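Local coordinates for purine-binding protein BAB2_0673 (Brucella melitensis biovar Abortus, PDB 3S99) that binds adenine and probably other purines such as guanine, and may serve as part of an ABC-type purine uptake system, at residues 212-215 / 220-223; 140-145 / 288-293; 169-174 / 348-353; 203-208 / 228-233; 256-261 / 276-281. All coordinates share one frame; numbering follows the deposited sequence.

Interaction 1. Residues 212-215 / 220-223; sequences ITQH and AAIQ
Gln-214, near the end of the strand, faces Ala-221 in the first turn of the following helix, its OE1 lying 3.6 Å from the Ala-221 CB. Behind this meeting Ile-212 points the same way, and its CG2 is 4.4 Å from the same methyl. Two waters fill out the polar side of the contact: water 1 joins Gln-214 OE1 to Ile-222 N, which donates to it at 2.8 Å, while water 2 links that oxygen to Ala-221 N, again the donor, at 2.9 Å. The Gln-214 chain reaches them because CG sits between the backbone N and the carbonyl carbon (chi1 76°) and the chain then runs out straight. Its rotation is fixed from the other end as well, since NE2 is hydrogen-bonded to the carbonyls of Thr-216 and Ser-218 in the connecting loop. This is the strand-to-helix corner of the beta-alpha-beta unit 211-214, 220-227, 231-236, and His-215 beyond the strand touches the bound adenine. The waters thus accept the N-H groups of Ala-221 and Ile-222 and rest against Gln-214 OE1, while NE2 binds the loop carbonyls directly, an arrangement in which the positive end of the helix dipole would probably polarise the Gln-214 carbonyl.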
# COMPACT_ATOMS: atom_id res chain seq x y z
N ILE A 212 -6.34 13.14 8.32
CA ILE A 212 -5.07 12.39 8.50
C ILE A 212 -5.03 11.19 7.58
O ILE A 212 -6.03 10.46 7.41
CB ILE A 212 -4.86 11.93 9.95
CG1 ILE A 212 -4.52 13.11 10.87
CG2 ILE A 212 -3.76 10.86 10.02
CD1 ILE A 212 -3.22 13.87 10.53
N THR A 213 -3.90 11.00 6.94
CA THR A 213 -3.69 9.84 6.13
C THR A 213 -2.23 9.46 6.20
O THR A 213 -1.37 10.30 6.54
CB THR A 213 -4.09 10.14 4.65
OG1 THR A 213 -4.17 8.91 3.92
CG2 THR A 213 -3.08 11.03 4.03
N GLN A 214 -1.93 8.23 5.80
CA GLN A 214 -0.57 7.69 6.00
C GLN A 214 -0.12 6.68 4.96
O GLN A 214 -0.95 6.06 4.31
CB GLN A 214 -0.47 7.01 7.37
CG GLN A 214 -1.14 5.65 7.39
CD GLN A 214 -1.31 5.12 8.77
OE1 GLN A 214 -1.87 5.81 9.65
NE2 GLN A 214 -0.88 3.87 8.99
N HIS A 215 1.20 6.53 4.84
CA HIS A 215 1.78 5.37 4.14
C HIS A 215 2.69 4.54 5.05
O HIS A 215 3.60 3.84 4.58
CB HIS A 215 2.54 5.84 2.91
CG HIS A 215 2.59 4.83 1.81
ND1 HIS A 215 2.27 5.15 0.50
CD2 HIS A 215 2.97 3.53 1.80
CE1 HIS A 215 2.44 4.08 -0.26
NE2 HIS A 215 2.88 3.09 0.49
N ALA A 220 -1.39 3.45 14.77
CA ALA A 220 -1.03 4.50 15.76
C ALA A 220 -1.64 5.87 15.41
O ALA A 220 -2.28 6.50 16.25
CB ALA A 220 0.47 4.62 15.91
N ALA A 221 -1.47 6.31 14.17
CA ALA A 221 -1.96 7.65 13.77
C ALA A 221 -3.48 7.75 13.78
O ALA A 221 -4.01 8.78 14.21
CB ALA A 221 -1.41 8.09 12.42
N ILE A 222 -4.17 6.71 13.33
CA ILE A 222 -5.63 6.78 13.27
C ILE A 222 -6.29 6.82 14.63
O ILE A 222 -7.33 7.44 14.78
CB ILE A 222 -6.28 5.64 12.40
CG1 ILE A 222 -7.63 6.12 11.86
CG2 ILE A 222 -6.38 4.33 13.18
CD1 ILE A 222 -8.29 5.21 10.84
N GLN A 223 -5.68 6.18 15.62
CA GLN A 223 -6.17 6.27 17.00
C GLN A 223 -5.91 7.67 17.54
O GLN A 223 -6.75 8.21 18.25
CB GLN A 223 -5.53 5.22 17.92
CG GLN A 223 -5.97 3.77 17.63
CD GLN A 223 -5.35 2.75 18.59
OE1 GLN A 223 -4.40 2.05 18.24
NE2 GLN A 223 -5.89 2.68 19.79
O HOH W 1 -2.98 4.73 11.72
O HOH W 2 0.04 5.35 11.93

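Interaction 2. Residues 140-145 / 288-293; sequences GVIAAK and APFTNM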
# COMPACT_ATOMS: atom_id res chain seq x y z
N GLY A 140 -8.47 11.13 -1.94
CA GLY A 140 -8.21 12.54 -2.17
C GLY A 140 -9.52 13.25 -2.49
O GLY A 140 -9.79 14.34 -1.98
N VAL A 141 -10.34 12.61 -3.33
CA VAL A 141 -11.66 13.14 -3.65
C VAL A 141 -12.45 13.34 -2.35
O VAL A 141 -13.03 14.41 -2.13
CB VAL A 141 -12.42 12.21 -4.61
CG1 VAL A 141 -13.87 12.67 -4.76
CG2 VAL A 141 -11.70 12.17 -5.98
N ILE A 142 -12.46 12.33 -1.50
CA ILE A 142 -13.21 12.38 -0.25
C ILE A 142 -12.65 13.49 0.63
O ILE A 142 -13.41 14.27 1.20
CB ILE A 142 -13.18 11.03 0.53
CG1 ILE A 142 -13.91 9.92 -0.26
CG2 ILE A 142 -13.80 11.20 1.89
CD1 ILE A 142 -13.48 8.47 0.11
N ALA A 143 -11.33 13.54 0.74
CA ALA A 143 -10.67 14.51 1.59
C ALA A 143 -11.05 15.94 1.19
O ALA A 143 -11.32 16.77 2.05
CB ALA A 143 -9.16 14.34 1.56
N ALA A 144 -11.06 16.21 -0.11
CA ALA A 144 -11.42 17.54 -0.60
C ALA A 144 -12.89 17.90 -0.37
O ALA A 144 -13.21 19.07 -0.14
CB ALA A 144 -11.06 17.68 -2.04
N LYS A 145 -13.79 16.91 -0.41
CA LYS A 145 -15.18 17.15 -0.00
C LYS A 145 -15.33 17.33 1.49
O LYS A 145 -16.17 18.11 1.87
CB LYS A 145 -16.13 16.04 -0.46
CG LYS A 145 -16.27 15.93 -1.96
CD LYS A 145 -16.93 17.15 -2.56
CE LYS A 145 -17.33 16.95 -4.02
NZ LYS A 145 -17.76 18.25 -4.66
N ALA A 288 -12.39 0.18 1.55
CA ALA A 288 -13.24 -0.18 2.68
C ALA A 288 -14.59 0.51 2.55
O ALA A 288 -14.74 1.40 1.72
CB ALA A 288 -12.57 0.21 3.97
N PRO A 289 -15.61 0.09 3.35
CA PRO A 289 -16.84 0.85 3.26
C PRO A 289 -16.62 2.34 3.52
O PRO A 289 -15.68 2.71 4.23
CB PRO A 289 -17.74 0.22 4.32
CG PRO A 289 -17.29 -1.23 4.37
CD PRO A 289 -15.78 -1.14 4.15
N PHE A 290 -17.48 3.15 2.93
CA PHE A 290 -17.46 4.59 3.05
C PHE A 290 -18.34 5.02 4.22
O PHE A 290 -19.56 4.89 4.17
CB PHE A 290 -17.94 5.21 1.73
CG PHE A 290 -17.14 4.78 0.53
CD1 PHE A 290 -15.78 5.06 0.47
CD2 PHE A 290 -17.73 4.09 -0.53
CE1 PHE A 290 -15.03 4.67 -0.62
CE2 PHE A 290 -16.99 3.72 -1.62
CZ PHE A 290 -15.64 4.01 -1.69
N THR A 291 -17.71 5.51 5.29
CA THR A 291 -18.39 5.76 6.53
C THR A 291 -18.16 7.19 6.99
O THR A 291 -17.23 7.86 6.54
CB THR A 291 -17.86 4.82 7.67
OG1 THR A 291 -16.43 4.87 7.72
CG2 THR A 291 -18.34 3.35 7.48
N ASN A 292 -19.02 7.67 7.88
CA ASN A 292 -18.77 8.93 8.56
C ASN A 292 -18.64 10.09 7.61
O ASN A 292 -17.78 10.95 7.80
CB ASN A 292 -17.51 8.82 9.43
CG ASN A 292 -17.67 7.80 10.52
OD1 ASN A 292 -18.58 7.90 11.33
ND2 ASN A 292 -16.80 6.79 10.54
N MET A 293 -19.50 10.12 6.60
CA MET A 293 -19.47 11.17 5.58
C MET A 293 -20.89 11.30 5.03
O MET A 293 -21.68 10.37 5.20
CB MET A 293 -18.47 10.80 4.48
CG MET A 293 -18.95 9.69 3.58
SD MET A 293 -17.85 9.16 2.26
CE MET A 293 -16.55 8.42 3.29
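The Phe-290 ring receives Ile-142 obliquely: the CD1 methyl of Ile-142 comes to 4.1 Å from CD1 of Phe-290 and is almost as near the adjoining CE1, so one ring bond bears most of the touch. Over one face of that ring lies the carbonyl oxygen of Ala-288, 4.0 Å above the plane and displaced toward the rim. Thr-249 OG1 is hydrogen-bonded to this oxygen, which holds the peptide in place beside the ring. The second half of the contact is made by a thioether methyl. CE of Met-293 meets the other branch of Ile-142, with 4.2 Å to its CG2. Met-293 gets there by folding: chi1 of 73° tucks CG over the residue's own backbone, and the chain bends again at its last torsion (67°). Ile-142 thus engages two partners with two different methyls, crossing each side chain at about a right angle. No hydrogen bond spans the two segments, and the joint is wholly apolar. The turn that brings Phe-290 and Met-293 to the same isoleucine passes through Asn-292, which has a positive phi and whose ND2 is tied to the carbonyls of Gln-247 and Pro-244. In the fold, helix 132-146 here packs against the link between edge strand 285-287 and helix 295-310. Thr-249 of strand 247-253 touches both Ile-142 and Phe-290 from the sheet, while Ala-301 and Glu-305 of helix 295-310 touch the Phe-290 side chain.

Interaction 3. Residues 169-174 / 348-353; sequences SFMLGA and AGVDDK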
# COMPACT_ATOMS: atom_id res chain seq x y z
N SER A 169 -1.06 10.91 -6.29
CA SER A 169 -2.42 10.51 -6.60
C SER A 169 -3.47 11.11 -5.67
O SER A 169 -4.53 11.55 -6.12
CB SER A 169 -2.55 9.00 -6.60
OG SER A 169 -3.82 8.65 -7.07
N PHE A 170 -3.18 11.09 -4.38
CA PHE A 170 -4.04 11.71 -3.38
C PHE A 170 -4.31 13.20 -3.67
O PHE A 170 -5.46 13.66 -3.66
CB PHE A 170 -3.42 11.51 -1.99
CG PHE A 170 -4.21 12.12 -0.87
CD1 PHE A 170 -5.35 11.50 -0.40
CD2 PHE A 170 -3.77 13.28 -0.25
CE1 PHE A 170 -6.08 12.06 0.65
CE2 PHE A 170 -4.51 13.85 0.80
CZ PHE A 170 -5.64 13.23 1.25
N MET A 171 -3.24 13.93 -4.00
CA MET A 171 -3.34 15.33 -4.33
C MET A 171 -4.19 15.55 -5.61
O MET A 171 -5.07 16.44 -5.65
CB MET A 171 -1.92 15.93 -4.50
CG MET A 171 -1.85 17.42 -4.74
SD MET A 171 -2.57 18.51 -3.44
CE MET A 171 -2.10 17.57 -2.00
N LEU A 172 -3.93 14.75 -6.65
CA LEU A 172 -4.69 14.88 -7.90
C LEU A 172 -6.18 14.64 -7.65
O LEU A 172 -7.02 15.36 -8.19
CB LEU A 172 -4.17 13.92 -8.98
CG LEU A 172 -2.76 14.25 -9.52
CD1 LEU A 172 -2.18 13.13 -10.40
CD2 LEU A 172 -2.80 15.53 -10.34
N GLY A 173 -6.51 13.62 -6.85
CA GLY A 173 -7.88 13.36 -6.44
C GLY A 173 -8.51 14.57 -5.74
O GLY A 173 -9.58 15.04 -6.12
N ALA A 174 -7.81 15.08 -4.73
CA ALA A 174 -8.28 16.27 -4.01
C ALA A 174 -8.48 17.45 -4.95
O ALA A 174 -9.48 18.17 -4.85
CB ALA A 174 -7.33 16.64 -2.90
N ALA A 348 2.30 19.46 -9.13
CA ALA A 348 2.02 20.83 -8.67
C ALA A 348 1.03 20.80 -7.52
O ALA A 348 0.03 20.06 -7.55
CB ALA A 348 1.46 21.70 -9.82
N GLY A 349 1.33 21.61 -6.51
CA GLY A 349 0.48 21.77 -5.33
C GLY A 349 1.04 21.15 -4.06
O GLY A 349 0.60 21.51 -2.94
N VAL A 350 1.98 20.23 -4.20
CA VAL A 350 2.61 19.61 -3.06
C VAL A 350 3.71 20.57 -2.57
O VAL A 350 4.43 21.18 -3.37
CB VAL A 350 3.19 18.20 -3.39
CG1 VAL A 350 3.85 17.57 -2.14
CG2 VAL A 350 2.08 17.26 -3.96
N ASP A 351 3.84 20.69 -1.26
CA ASP A 351 4.80 21.65 -0.69
C ASP A 351 6.10 21.00 -0.19
O ASP A 351 7.10 21.67 -0.00
CB ASP A 351 4.08 22.47 0.39
CG ASP A 351 2.91 23.28 -0.20
OD1 ASP A 351 3.13 23.95 -1.24
OD2 ASP A 351 1.79 23.23 0.36
N ASP A 352 6.09 19.68 -0.03
CA ASP A 352 7.23 18.94 0.50
C ASP A 352 8.47 18.94 -0.44
O ASP A 352 8.36 19.07 -1.66
CB ASP A 352 6.77 17.52 0.81
CG ASP A 352 7.79 16.73 1.62
OD1 ASP A 352 8.42 17.30 2.54
OD2 ASP A 352 7.93 15.53 1.37
N LYS A 353 9.66 18.85 0.15
CA LYS A 353 10.89 18.69 -0.63
C LYS A 353 11.21 17.22 -0.59
O LYS A 353 11.33 16.66 0.50
CB LYS A 353 12.08 19.49 -0.05
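Met-171 lays its side chain obliquely against Val-350, with CG of the methionine 4.0 Å from CG2 of the valine. The same CG also lies near the backbone, 4.3 Å from the Ala-348 carbonyl oxygen, and the sulfur follows the chain onward to 4.4 Å between Met-171 SD and Gly-349 O. Three successive residues of the 348-353 segment are therefore met by one side chain. Its course explains this: CG stands anti to the backbone N (chi1 -176°), leading away from the helix, and the chain then bends at both remaining torsions instead of extending, so that it lies along the passing loop. Val-350 answers with the branch that is anti to its own carbonyl carbon. Between Ala-348 and Val-350 the backbone turns through Gly-349, whose phi of 109° is one that glycine adopts readily. Packing alone joins the two segments, but the loop is fastened nearby by polar bonds: Gln-175 NE2, one residue beyond the helical segment, binds Ala-348 O, and Gln-323 NE2 binds Val-350 O. The contact lays the C-terminal segment against helix 161-175. Met-171 also touches Val-183 of edge strand 182-187, which places the tail beside the border between helix and sheet, while Phe-170 and Ala-174 turn to helix 132-146 through Ala-143 and Ala-144.

Interaction 4. Residues 203-208 / 228-233; sequences ALIDQG and RGIKAF
Ile-205 and Ile-230 form the close part of this contact, their side chains lying antiparallel alongside one another. CG1 of Ile-230 rests in the fork of its partner, 3.9 Å from Ile-205 CG2 and 4.1 Å from Ile-205 CG1. The fork is presented because CG1 of Ile-205 stands anti to the carbonyl carbon (chi1 -64°) while CG2 takes the place anti to the backbone N. Toward the surface the fit slackens. There the aliphatic start of Arg-228 borders Ile-205, with 4.2 Å from Arg-228 CG to Ile-205 CD1, and the chain bends at chi2 before the guanidinium departs. Its charge does not meet Asp-206 directly, Arg-228 NE being 4.8 Å from Asp-206 OD1. Instead water 3 lies at the edge of the guanidinium, in its plane, accepting from Arg-228 NE at 2.7 Å and donating to Asp-206 OD1 at 2.9 Å. The opposite charges are thus coupled through solvent, probably a modest attraction. Helix 194-206 and helix 220-227 each end in a Schellman motif, with Gly-208 and Gly-229 supplying the positive phi. The isoleucine pair accordingly joins the C-terminal end of helix 194-206 to the turn between helix 220-227 and strand 231-236, and strand 211-214 adjoins both, its Ile-212 touching Ile-230 and Leu-204.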
# COMPACT_ATOMS: atom_id res chain seq x y z
N ALA A 203 1.70 16.03 15.79
CA ALA A 203 2.29 17.24 15.23
C ALA A 203 1.43 17.79 14.09
O ALA A 203 1.24 18.99 13.99
CB ALA A 203 3.70 16.99 14.76
N LEU A 204 0.90 16.93 13.22
CA LEU A 204 0.08 17.43 12.09
C LEU A 204 -1.25 18.02 12.56
O LEU A 204 -1.67 19.05 12.06
CB LEU A 204 -0.14 16.33 11.04
CG LEU A 204 1.13 15.91 10.31
CD1 LEU A 204 0.90 14.57 9.57
CD2 LEU A 204 1.56 17.03 9.37
N ILE A 205 -1.91 17.36 13.51
CA ILE A 205 -3.16 17.87 14.07
C ILE A 205 -2.91 19.15 14.86
O ILE A 205 -3.70 20.08 14.78
CB ILE A 205 -3.87 16.80 14.96
CG1 ILE A 205 -4.30 15.59 14.10
CG2 ILE A 205 -5.09 17.37 15.63
CD1 ILE A 205 -4.30 14.27 14.85
N ASP A 206 -1.79 19.23 15.59
CA ASP A 206 -1.45 20.47 16.32
C ASP A 206 -1.21 21.61 15.35
O ASP A 206 -1.46 22.75 15.69
CB ASP A 206 -0.23 20.31 17.23
CG ASP A 206 -0.47 19.37 18.41
OD1 ASP A 206 -1.63 19.01 18.70
OD2 ASP A 206 0.53 18.98 19.04
N GLN A 207 -0.71 21.29 14.15
CA GLN A 207 -0.46 22.30 13.12
C GLN A 207 -1.72 22.66 12.30
O GLN A 207 -1.62 23.44 11.35
CB GLN A 207 0.65 21.84 12.16
CG GLN A 207 2.05 21.76 12.77
CD GLN A 207 3.01 20.99 11.89
OE1 GLN A 207 3.02 21.18 10.67
NE2 GLN A 207 3.81 20.11 12.48
N GLY A 208 -2.88 22.07 12.63
CA GLY A 208 -4.17 22.51 12.10
C GLY A 208 -4.80 21.71 10.95
O GLY A 208 -5.79 22.16 10.38
N ARG A 228 -8.46 12.76 18.89
CA ARG A 228 -8.69 14.20 18.67
C ARG A 228 -9.96 14.56 17.85
O ARG A 228 -10.18 15.73 17.53
CB ARG A 228 -7.46 14.88 18.04
CG ARG A 228 -6.06 14.49 18.64
CD ARG A 228 -5.72 15.13 19.98
NE ARG A 228 -4.27 15.26 20.22
CZ ARG A 228 -3.47 14.36 20.84
NH1 ARG A 228 -2.19 14.63 21.00
NH2 ARG A 228 -3.93 13.21 21.31
N GLY A 229 -10.81 13.59 17.54
CA GLY A 229 -11.98 13.83 16.69
C GLY A 229 -11.68 14.25 15.25
O GLY A 229 -12.50 14.91 14.62
N ILE A 230 -10.50 13.88 14.74
CA ILE A 230 -10.06 14.20 13.36
C ILE A 230 -10.27 12.99 12.46
O ILE A 230 -9.87 11.88 12.79
CB ILE A 230 -8.56 14.65 13.34
CG1 ILE A 230 -8.40 15.99 14.09
CG2 ILE A 230 -8.03 14.78 11.91
CD1 ILE A 230 -9.26 17.14 13.51
N LYS A 231 -10.92 13.23 11.33
CA LYS A 231 -11.26 12.18 10.40
C LYS A 231 -10.02 11.73 9.62
O LYS A 231 -9.10 12.51 9.36
CB LYS A 231 -12.43 12.62 9.50
CG LYS A 231 -13.74 12.83 10.33
CD LYS A 231 -15.00 12.86 9.49
CE LYS A 231 -16.32 12.91 10.35
NZ LYS A 231 -17.57 13.22 9.54
N ALA A 232 -9.99 10.45 9.28
CA ALA A 232 -8.76 9.84 8.75
C ALA A 232 -9.03 8.69 7.80
O ALA A 232 -10.16 8.19 7.71
CB ALA A 232 -7.90 9.35 9.95
N PHE A 233 -8.01 8.26 7.08
CA PHE A 233 -8.13 7.05 6.24
C PHE A 233 -7.29 5.92 6.83
O PHE A 233 -6.16 6.12 7.23
CB PHE A 233 -7.71 7.36 4.80
CG PHE A 233 -8.52 8.49 4.16
CD1 PHE A 233 -9.78 8.24 3.62
CD2 PHE A 233 -8.03 9.79 4.12
CE1 PHE A 233 -10.55 9.28 3.03
CE2 PHE A 233 -8.76 10.82 3.52
CZ PHE A 233 -10.02 10.58 3.00
O HOH W 3 -4.13 17.68 19.03

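Interaction 5. Residues 256-261 / 276-281; sequences GPYYID and IWWGMK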
# COMPACT_ATOMS: atom_id res chain seq x y z
N GLY A 256 -5.23 -12.34 -0.38
CA GLY A 256 -5.61 -13.74 -0.17
C GLY A 256 -5.83 -14.56 -1.43
O GLY A 256 -5.26 -15.64 -1.56
N PRO A 257 -6.65 -14.06 -2.35
CA PRO A 257 -6.85 -14.82 -3.59
C PRO A 257 -5.56 -15.04 -4.36
O PRO A 257 -5.35 -16.11 -4.91
CB PRO A 257 -7.85 -13.95 -4.38
CG PRO A 257 -8.68 -13.25 -3.23
CD PRO A 257 -7.61 -12.94 -2.21
N TYR A 258 -4.66 -14.06 -4.35
CA TYR A 258 -3.38 -14.18 -5.02
C TYR A 258 -2.52 -15.26 -4.35
O TYR A 258 -1.96 -16.15 -5.02
CB TYR A 258 -2.63 -12.82 -5.03
CG TYR A 258 -1.29 -12.92 -5.75
CD1 TYR A 258 -1.25 -13.02 -7.14
CD2 TYR A 258 -0.10 -12.95 -5.05
CE1 TYR A 258 -0.06 -13.16 -7.82
CE2 TYR A 258 1.13 -13.09 -5.74
CZ TYR A 258 1.13 -13.20 -7.12
OH TYR A 258 2.29 -13.32 -7.84
N TYR A 259 -2.46 -15.24 -3.03
CA TYR A 259 -1.67 -16.23 -2.29
C TYR A 259 -2.21 -17.65 -2.53
O TYR A 259 -1.46 -18.59 -2.70
CB TYR A 259 -1.67 -15.90 -0.79
CG TYR A 259 -0.86 -14.66 -0.43
CD1 TYR A 259 -0.09 -13.98 -1.38
CD2 TYR A 259 -0.85 -14.17 0.87
CE1 TYR A 259 0.65 -12.87 -1.06
CE2 TYR A 259 -0.08 -13.04 1.22
CZ TYR A 259 0.66 -12.41 0.25
OH TYR A 259 1.41 -11.32 0.57
N ILE A 260 -3.52 -17.79 -2.54
CA ILE A 260 -4.12 -19.09 -2.80
C ILE A 260 -3.76 -19.55 -4.23
O ILE A 260 -3.33 -20.68 -4.41
CB ILE A 260 -5.64 -19.04 -2.57
CG1 ILE A 260 -5.93 -18.91 -1.06
CG2 ILE A 260 -6.34 -20.31 -3.16
CD1 ILE A 260 -7.28 -18.34 -0.71
N ASP A 261 -3.91 -18.67 -5.22
CA ASP A 261 -3.63 -19.05 -6.62
C ASP A 261 -2.18 -19.54 -6.81
O ASP A 261 -1.94 -20.59 -7.38
CB ASP A 261 -3.92 -17.87 -7.57
CG ASP A 261 -3.56 -18.19 -9.03
OD1 ASP A 261 -4.21 -19.06 -9.61
OD2 ASP A 261 -2.60 -17.58 -9.57
N ILE A 276 3.81 -8.72 -11.99
CA ILE A 276 2.46 -8.19 -12.15
C ILE A 276 2.27 -6.91 -11.34
O ILE A 276 2.84 -6.73 -10.25
CB ILE A 276 1.36 -9.27 -11.78
CG1 ILE A 276 1.50 -9.76 -10.33
CG2 ILE A 276 1.46 -10.46 -12.70
CD1 ILE A 276 0.54 -9.13 -9.39
N TRP A 277 1.46 -6.01 -11.88
CA TRP A 277 1.09 -4.83 -11.17
C TRP A 277 -0.38 -4.66 -11.39
O TRP A 277 -0.83 -4.32 -12.50
CB TRP A 277 1.88 -3.61 -11.65
CG TRP A 277 1.80 -2.42 -10.73
CD1 TRP A 277 1.29 -2.39 -9.46
CD2 TRP A 277 2.28 -1.11 -11.00
NE1 TRP A 277 1.43 -1.13 -8.92
CE2 TRP A 277 2.05 -0.32 -9.84
CE3 TRP A 277 2.90 -0.52 -12.10
CZ2 TRP A 277 2.40 1.03 -9.76
CZ3 TRP A 277 3.28 0.86 -12.01
CH2 TRP A 277 2.99 1.61 -10.84
N TRP A 278 -1.15 -4.96 -10.35
CA TRP A 278 -2.60 -4.98 -10.50
C TRP A 278 -3.26 -4.00 -9.54
O TRP A 278 -2.68 -3.63 -8.51
CB TRP A 278 -3.13 -6.38 -10.22
CG TRP A 278 -2.75 -7.44 -11.20
CD1 TRP A 278 -2.25 -7.27 -12.48
CD2 TRP A 278 -2.86 -8.85 -11.00
NE1 TRP A 278 -2.02 -8.49 -13.06
CE2 TRP A 278 -2.41 -9.48 -12.20
CE3 TRP A 278 -3.31 -9.65 -9.94
CZ2 TRP A 278 -2.37 -10.87 -12.34
CZ3 TRP A 278 -3.30 -11.04 -10.10
CH2 TRP A 278 -2.81 -11.64 -11.28
N GLY A 279 -4.49 -3.60 -9.87
CA GLY A 279 -5.22 -2.60 -9.11
C GLY A 279 -6.64 -3.01 -8.83
O GLY A 279 -6.91 -4.19 -8.53
N MET A 280 -7.55 -2.05 -8.93
CA MET A 280 -8.93 -2.29 -8.56
C MET A 280 -9.64 -3.23 -9.55
O MET A 280 -10.44 -4.07 -9.13
CB MET A 280 -9.68 -0.97 -8.45
CG MET A 280 -9.21 -0.10 -7.29
SD MET A 280 -10.02 1.50 -7.16
CE MET A 280 -9.64 1.87 -5.45
N LYS A 281 -9.35 -3.08 -10.85
CA LYS A 281 -10.02 -3.87 -11.88
C LYS A 281 -9.78 -5.34 -11.65
O LYS A 281 -10.70 -6.16 -11.78
CB LYS A 281 -9.53 -3.47 -13.28
CG LYS A 281 -10.22 -4.26 -14.45
CD LYS A 281 -9.76 -3.64 -15.80
CE LYS A 281 -10.39 -4.30 -17.05
NZ LYS A 281 -9.79 -5.63 -17.37
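Tyr-258 leaves helix 256-268 with its ring anti to the backbone N (chi1 -179°), a course that carries it from CB toward strand 275-278. Past CG, the ring atom CD1 is the first to meet the other segment, 4.1 Å from CZ3 of Trp-278, and the two side chains cross at about a right angle. One atom farther on, Tyr-258 CE1 approaches Ile-276, whose CD1 is 4.4 Å away. That methyl has a second role: it sits 3.8 Å above the Trp-278 ring plane, over the ring centre, a CH-pi arrangement between alternate residues of the strand, both pointing toward the helix. At the tip, OH is hydrogen-bonded to Glu-114 OE1 and weakly to Gln-274 NE2, just ahead of the strand. Tyr-128 of the adjacent strand 125-130 meets the phenol too, the ring planes inclined by about 30°. The contact thus joins the helix to strand 275-278, an outermost strand of the six-stranded parallel sheet. Chemically the work is divided: carbon atoms of the ring give apolar packing with no hydrogen bond between the segments, while the hydroxyl of this buried residue finds its polar partners elsewhere, which probably help hold the ring in place.

Interactions 1 and 4 share a sheet and touch: strand 211-214 pairs with strand 231-236, Ile-212 O lying 3.0 Å from Phe-233 N, and their centres are 9 Å apart. Interaction 2 meets interaction 4 through Lys-231 NZ, 2.9 Å from Asn-292 O, and it meets interaction 3 where helices 132-146 and 161-175 pack, with Ala-144 CB 3.3 Å from Ala-174 O. Interaction 5 belongs to the other sheet; its centre is about 33 Å from that of interaction 4. His-215 of interaction 1 touches the adenine, with the Gln-214 side chain about 9 Å away, against about 13 Å for Ile-276 of interaction 5; interactions 2, 3 and 4 are remote structural packing.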